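Local coordinates for heparin binding protein (Homo sapiens, PDB 1A7S) that binds heparin and the lipopolysaccharide of Gram-negative bacteria, kills many of these bacteria and attracts monocytes and fibroblasts, as a serine protease homologue, at residues Asn86-Met91 against Ala207-Trp212; Asp152-Arg155 against Val159-Gly162. One frame throughout, in Å; residues are numbered along the deposited sequence.

Contact 1 of 2, residues Asn86-Met91 against Ala207-Trp212; sequences NLNDLM and ALFRDW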
# COMPACT_ATOMS: atom_id res chain seq x y z
N ASN A 86 0.93 -6.58 15.46
CA ASN A 86 0.54 -5.95 14.18
C ASN A 86 0.37 -4.48 14.38
O ASN A 86 -0.65 -3.88 13.85
CB ASN A 86 -0.76 -6.62 13.71
CG ASN A 86 -0.55 -8.10 13.42
OD1 ASN A 86 -1.20 -9.02 13.97
ND2 ASN A 86 0.45 -8.36 12.57
N LEU A 87 1.24 -3.86 15.14
CA LEU A 87 1.07 -2.42 15.45
C LEU A 87 2.09 -1.56 14.71
O LEU A 87 3.27 -1.99 14.56
CB LEU A 87 1.32 -2.17 16.94
CG LEU A 87 0.20 -2.38 17.90
CD1 LEU A 87 0.72 -1.96 19.27
CD2 LEU A 87 -1.14 -1.83 17.55
N ASN A 88 1.70 -0.41 14.29
CA ASN A 88 2.58 0.53 13.62
C ASN A 88 3.17 -0.07 12.39
O ASN A 88 4.36 0.02 12.12
CB ASN A 88 3.60 1.06 14.59
CG ASN A 88 3.04 1.85 15.77
OD1 ASN A 88 1.86 2.06 15.91
ND2 ASN A 88 3.99 2.29 16.60
N ASP A 89 2.32 -0.71 11.59
CA ASP A 89 2.72 -1.46 10.40
C ASP A 89 2.89 -0.54 9.22
O ASP A 89 2.05 -0.42 8.34
CB ASP A 89 1.74 -2.58 10.12
CG ASP A 89 2.27 -3.53 9.03
OD1 ASP A 89 3.44 -3.32 8.62
OD2 ASP A 89 1.55 -4.46 8.68
N LEU A 90 4.05 0.11 9.19
CA LEU A 90 4.29 1.22 8.28
C LEU A 90 5.81 1.30 8.04
O LEU A 90 6.62 1.28 8.96
CB LEU A 90 3.77 2.50 8.83
CG LEU A 90 4.06 3.81 8.00
CD1 LEU A 90 3.25 3.73 6.82
CD2 LEU A 90 3.74 5.02 8.90
N MET A 91 6.17 1.36 6.75
CA MET A 91 7.57 1.46 6.38
C MET A 91 7.71 2.44 5.25
O MET A 91 6.89 2.38 4.32
CB MET A 91 8.12 0.09 6.00
CG MET A 91 9.64 0.16 5.70
SD MET A 91 10.42 -1.32 5.80
CE MET A 91 10.34 -1.85 7.49
N ALA A 207 -2.96 8.56 9.12
CA ALA A 207 -3.04 9.87 9.73
C ALA A 207 -2.40 9.95 11.11
O ALA A 207 -2.03 11.03 11.57
CB ALA A 207 -4.47 10.36 9.80
N LEU A 208 -2.24 8.81 11.77
CA LEU A 208 -1.56 8.83 13.09
C LEU A 208 -0.08 9.11 12.94
O LEU A 208 0.58 9.44 13.93
CB LEU A 208 -1.72 7.48 13.77
CG LEU A 208 -3.10 7.07 14.21
CD1 LEU A 208 -3.07 5.67 14.81
CD2 LEU A 208 -3.63 8.13 15.17
N PHE A 209 0.46 8.86 11.75
CA PHE A 209 1.93 8.87 11.50
C PHE A 209 2.35 10.03 10.61
O PHE A 209 3.51 10.07 10.20
CB PHE A 209 2.31 7.56 10.79
CG PHE A 209 2.06 6.34 11.64
CD1 PHE A 209 3.07 5.89 12.45
CD2 PHE A 209 0.88 5.67 11.59
CE1 PHE A 209 2.79 4.87 13.35
CE2 PHE A 209 0.60 4.62 12.41
CZ PHE A 209 1.56 4.23 13.32
N ARG A 210 1.49 11.00 10.32
CA ARG A 210 1.89 12.04 9.36
C ARG A 210 3.09 12.84 9.78
O ARG A 210 3.98 13.10 8.98
CB ARG A 210 0.72 12.95 9.04
CG ARG A 210 1.02 14.12 8.15
CD ARG A 210 1.51 13.70 6.74
NE ARG A 210 1.90 14.86 5.96
CZ ARG A 210 1.08 15.64 5.27
NH1 ARG A 210 -0.19 15.41 5.23
NH2 ARG A 210 1.57 16.69 4.59
N ASP A 211 3.13 13.31 11.02
CA ASP A 211 4.27 14.09 11.46
C ASP A 211 5.55 13.24 11.37
O ASP A 211 6.62 13.75 10.98
CB ASP A 211 4.08 14.58 12.91
CG ASP A 211 2.99 15.62 13.08
OD1 ASP A 211 2.44 16.13 12.10
OD2 ASP A 211 2.75 15.95 14.28
N TRP A 212 5.46 11.97 11.76
CA TRP A 212 6.67 11.11 11.65
C TRP A 212 7.09 10.92 10.22
O TRP A 212 8.27 11.04 9.87
CB TRP A 212 6.39 9.77 12.36
CG TRP A 212 7.56 8.82 12.15
CD1 TRP A 212 8.68 8.72 12.86
CD2 TRP A 212 7.65 7.85 11.10
NE1 TRP A 212 9.53 7.81 12.36
CE2 TRP A 212 8.90 7.23 11.26
CE3 TRP A 212 6.81 7.46 10.07
CZ2 TRP A 212 9.35 6.21 10.43
CZ3 TRP A 212 7.27 6.44 9.21
CH2 TRP A 212 8.54 5.88 9.40
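The methyl CD2 of L90 fills the angle between F209 and W212, and this is the tight part of the contact. It lies 3.5 Å from F209 CB and equally close to F209 CG, approaching the ring obliquely, and 3.8 Å from W212 CZ3. With CG anti to the backbone N (chi1 176°), the branch is carried toward the start of helix 210-218. A branched aliphatic residue suits this buried spot, since one methyl can serve two aromatic neighbours; M37 and V188 also pack on L90.

Toward the surface the contact thins to a single side chain. N88, partly exposed, brings its amide to the edge of the F209 ring, the two planes 82° apart, with OD1 3.4 Å from CZ near the ring plane. The slightly positive C-H edge probably suits this oxygen, which also has a hydrogen-bond partner. Asparagine tolerates the left-handed backbone found here, and its ND2 makes weak hydrogen bonds to the carbonyls of N79 and G80.

Between N88 and L90, the CB of D89 points away from 207-212. D89 corresponds to the triad aspartate of chymotrypsin-like proteases, but its OD2 is bound by S41, at the position of the triad histidine, and by S190. Apolar packing of L90 and the oxygen-to-edge contact of N88 thus join the segments by shape and burial, while the hydrogen bonds of N88 and D89 go to residues outside the pair.

Contact 2 of 2, residues Asp152-Arg155 against Val159-Gly162; sequences DQCR and VCTG. With EOH (ethanol), chain M.
The CA atoms of C154 and C160 lie 5.7 Å apart where the chain leaves a 3-10 turn, runs extended through C154 and turns back within five residues as strand 158-162. A disulfide closes this gap: C154 SG is bonded to C160 SG at 2.1 Å, and the torsion about the S-S bond, 81°, is close to the 90° that sulfur prefers and gives a right-handed bridge. The two halves are built differently. C154 holds SG anti to its own nitrogen (chi1 -158°), extending the sulfur toward the strand, whereas at C160 SG lies anti to the carbonyl carbon (chi1 -62°). C154 SG also packs 3.8 Å from V159 C.

This is the disulfide of the C-terminal barrel in the chymotrypsin fold that closes a short loop, with just five residues between its cysteines. Strand 158-162 is held between strands 142-148 and 201-205; V159 and T161 start from the strand pointing away from 152-155, and both touch L179; beta-branched residues suit such an extended, buried position. C160 is buried against T149 and F202, while C154 is partly exposed.

On the outer side Q153, a polar residue fit for an exposed turn, meets the strand through its backbone, its O atom 4.2 Å from C160 SG. The same carbonyl accepts a hydrogen bond of 2.6 Å from the O atom of an ethanol molecule, probably left by the crystallisation liquor.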
# COMPACT_ATOMS: atom_id res chain seq x y z
N ASP A 152 -15.99 0.03 16.56
CA ASP A 152 -15.95 -1.11 17.46
C ASP A 152 -15.52 -2.42 16.81
O ASP A 152 -15.31 -3.40 17.54
CB ASP A 152 -17.28 -1.32 18.17
CG ASP A 152 -18.02 -2.51 17.50
OD1 ASP A 152 -18.41 -2.33 16.34
OD2 ASP A 152 -18.16 -3.55 18.24
N GLN A 153 -15.45 -2.45 15.50
CA GLN A 153 -15.03 -3.63 14.76
C GLN A 153 -13.55 -3.54 14.43
O GLN A 153 -12.92 -4.38 13.82
CB GLN A 153 -15.88 -3.60 13.41
CG GLN A 153 -17.36 -3.77 13.83
CD GLN A 153 -18.32 -3.67 12.70
OE1 GLN A 153 -17.89 -3.71 11.49
NE2 GLN A 153 -19.62 -3.56 12.97
N CYS A 154 -12.96 -2.42 14.89
CA CYS A 154 -11.55 -2.16 14.51
C CYS A 154 -10.77 -1.92 15.83
O CYS A 154 -11.13 -2.37 16.90
CB CYS A 154 -11.53 -0.94 13.62
SG CYS A 154 -10.12 -0.71 12.54
N ARG A 155 -9.66 -1.23 15.68
CA ARG A 155 -8.82 -0.85 16.83
C ARG A 155 -8.17 0.48 16.44
O ARG A 155 -8.05 0.78 15.25
CB ARG A 155 -7.74 -1.94 16.99
CG ARG A 155 -6.90 -2.03 15.78
CD ARG A 155 -6.34 -3.48 15.60
NE ARG A 155 -5.19 -3.64 16.28
CZ ARG A 155 -4.03 -4.25 16.21
NH1 ARG A 155 -3.31 -4.22 15.09
NH2 ARG A 155 -3.55 -4.94 17.23
N VAL A 159 -7.39 1.58 10.41
CA VAL A 159 -8.63 1.90 9.74
C VAL A 159 -9.09 0.56 9.09
O VAL A 159 -8.27 -0.12 8.49
CB VAL A 159 -8.44 2.93 8.58
CG1 VAL A 159 -9.77 3.12 7.84
CG2 VAL A 159 -7.97 4.24 9.12
N CYS A 160 -10.30 0.15 9.40
CA CYS A 160 -10.83 -1.13 8.95
C CYS A 160 -11.93 -0.92 7.92
O CYS A 160 -12.67 0.05 7.98
CB CYS A 160 -11.37 -1.94 10.10
SG CYS A 160 -10.15 -2.37 11.31
N THR A 161 -11.98 -1.90 6.97
CA THR A 161 -12.95 -1.81 5.91
C THR A 161 -13.62 -3.12 5.66
O THR A 161 -13.14 -4.20 6.05
CB THR A 161 -12.32 -1.33 4.59
OG1 THR A 161 -11.38 -2.32 4.12
CG2 THR A 161 -11.58 -0.04 4.75
N GLY A 162 -14.78 -3.03 5.03
CA GLY A 162 -15.52 -4.21 4.61
C GLY A 162 -16.22 -3.92 3.29
O GLY A 162 -16.25 -2.78 2.78
C1 EOH M . -12.67 -7.95 13.38
C2 EOH M . -11.57 -8.65 14.09
O EOH M . -13.39 -6.93 14.07

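How the contacts relate
The centres of the two contacts lie about 16 Å apart, and contact 2 is nested along the chain inside the long loop that contact 1 closes. Segment 86-91 runs into strand 91-95 of the N-terminal barrel, whereas 207-212 follows strand 201-205 of the other sheet and enters helix 210-218; contact 1 therefore bridges the two halves of the chymotrypsin-like fold. Contact 2 stays within the second half, where strand 158-162 pairs with 201-205. The contacts also meet directly: R155 NH1 forms a weak hydrogen bond with N86 O, and its NH2 packs on L87, tying the disulfide loop to the loop that carries D89.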